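Local coordinates for thiamin pyrophosphokinase family protein (Enterococcus faecalis, PDB 3MEL) that probably transfers a pyrophosphate group from ATP to thiamine, forming thiamine diphosphate, at residues 146-150 with 207-211. Residue numbers count along the deposited sequence, not the author numbering.
Sequences IVPKE and AVIQS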
loop_
_atom_site.group_PDB
_atom_site.type_symbol
_atom_site.label_atom_id
_atom_site.label_comp_id
_atom_site.label_asym_id
_atom_site.label_seq_id
_atom_site.Cartn_x
_atom_site.Cartn_y
_atom_site.Cartn_z
ATOM N N ILE A 146 16.993 -8.744 -15.241
ATOM C CA ILE A 146 17.678 -7.462 -15.187
ATOM C C ILE A 146 16.624 -6.381 -14.967
ATOM O O ILE A 146 15.538 -6.428 -15.540
ATOM C CB ILE A 146 18.522 -7.184 -16.461
ATOM C CG1 ILE A 146 17.653 -7.369 -17.712
ATOM C CG2 ILE A 146 19.739 -8.099 -16.491
ATOM C CD1 ILE A 146 18.380 -7.199 -19.063
ATOM N N VAL A 147 16.933 -5.425 -14.106
ATOM C CA VAL A 147 15.981 -4.395 -13.754
ATOM C C VAL A 147 16.550 -3.042 -14.149
ATOM O O VAL A 147 17.334 -2.454 -13.402
ATOM C CB VAL A 147 15.686 -4.418 -12.245
ATOM C CG1 VAL A 147 14.738 -3.297 -11.867
ATOM C CG2 VAL A 147 15.130 -5.779 -11.837
ATOM N N PRO A 148 16.163 -2.543 -15.331
ATOM C CA PRO A 148 16.745 -1.283 -15.809
ATOM C C PRO A 148 16.263 -0.109 -14.962
ATOM O O PRO A 148 15.063 0.020 -14.728
ATOM C CB PRO A 148 16.214 -1.165 -17.250
ATOM C CG PRO A 148 15.668 -2.530 -17.590
ATOM C CD PRO A 148 15.192 -3.096 -16.285
ATOM N N LYS A 149 17.180 0.737 -14.512
ATOM C CA LYS A 149 16.786 1.873 -13.706
ATOM C C LYS A 149 15.948 2.892 -14.475
ATOM O O LYS A 149 16.243 3.237 -15.625
ATOM C CB LYS A 149 18.000 2.569 -13.132
ATOM C CG LYS A 149 17.648 3.789 -12.318
ATOM C CD LYS A 149 18.892 4.550 -11.962
ATOM C CE LYS A 149 18.570 5.939 -11.500
ATOM N NZ LYS A 149 18.254 5.900 -10.065
ATOM N N GLU A 150 14.894 3.369 -13.819
ATOM C CA GLU A 150 14.106 4.495 -14.302
ATOM C C GLU A 150 14.818 5.798 -13.965
ATOM O O GLU A 150 15.180 6.034 -12.811
ATOM C CB GLU A 150 12.696 4.451 -13.723
ATOM C CG GLU A 150 11.924 3.250 -14.231
ATOM C CD GLU A 150 10.448 3.287 -13.861
ATOM O OE1 GLU A 150 10.030 4.280 -13.207
ATOM O OE2 GLU A 150 9.714 2.327 -14.231
ATOM N N ALA A 207 7.252 -7.893 -6.171
ATOM C CA ALA A 207 6.875 -6.661 -6.804
ATOM C C ALA A 207 8.105 -5.796 -6.749
ATOM O O ALA A 207 8.480 -5.312 -5.683
ATOM C CB ALA A 207 5.723 -5.997 -6.040
ATOM N N VAL A 208 8.764 -5.617 -7.879
ATOM C CA VAL A 208 9.892 -4.718 -7.883
ATOM C C VAL A 208 9.327 -3.309 -7.889
ATOM O O VAL A 208 8.462 -2.991 -8.713
ATOM C CB VAL A 208 10.789 -4.977 -9.092
ATOM C CG1 VAL A 208 11.825 -3.878 -9.234
ATOM C CG2 VAL A 208 11.447 -6.339 -8.956
ATOM N N ILE A 209 9.778 -2.474 -6.957
ATOM C CA ILE A 209 9.285 -1.097 -6.875
ATOM C C ILE A 209 10.402 -0.067 -6.938
ATOM O O ILE A 209 11.363 -0.157 -6.187
ATOM C CB ILE A 209 8.457 -0.850 -5.585
ATOM C CG1 ILE A 209 7.158 -1.664 -5.599
ATOM C CG2 ILE A 209 8.143 0.630 -5.422
ATOM C CD1 ILE A 209 6.335 -1.498 -4.347
ATOM N N GLN A 210 10.272 0.906 -7.838
ATOM C CA GLN A 210 11.205 2.027 -7.908
ATOM C C GLN A 210 10.496 3.309 -7.513
ATOM O O GLN A 210 9.402 3.575 -7.979
ATOM C CB GLN A 210 11.795 2.161 -9.308
ATOM C CG GLN A 210 12.656 0.978 -9.745
ATOM C CD GLN A 210 13.403 1.242 -11.049
ATOM O OE1 GLN A 210 13.392 0.410 -11.957
ATOM N NE2 GLN A 210 14.058 2.400 -11.138
ATOM N N SER A 211 11.129 4.116 -6.672
ATOM C CA SER A 211 10.438 5.219 -6.020
ATOM C C SER A 211 11.377 6.399 -5.845
ATOM O O SER A 211 12.564 6.284 -6.133
ATOM C CB SER A 211 9.907 4.760 -4.659
ATOM O OG SER A 211 10.892 4.042 -3.906
#
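Q210 reaches across the gap between two β-sheets and lays its carboxamide along the backbone of 148-150, where the strand ending at P148 gives way to loop. With 95 Å² covered, it is the residue most enclosed by this contact. As modelled, OE1 of Q210 lies 3.3 Å from O of P148 and NE2 of Q210 3.0 Å from N of E150, like facing like; the amide is probably turned over in the model, and with it turned back both approaches could be hydrogen bonds. V147 also packs against the end of the Q210 side chain. Two residues earlier in the strand of Q210, the contact is purely apolar: V147 and V208 point toward each other and meet CG1 to CG1 at 4.0 Å, with F199 of the neighbouring strand 196-200 touching both. Strands 146-148 and 207-211 thus face each other as layers of a β-sandwich, in keeping with the vitamin B1 binding domain of this family; their axes are 9.9 Å apart and cross at -24°, with no main-chain pairing between them. The first belongs to the small antiparallel sheet, the second to the large mixed one. I209 is out of reach of 146-150 and packs on I106 of the second subunit. Beyond the strand, E150 turns its CB toward the carboxamide end of Q210, while its carboxylate hydrogen-bonds through OE2 to OG of S136, on the strand beside 206-211.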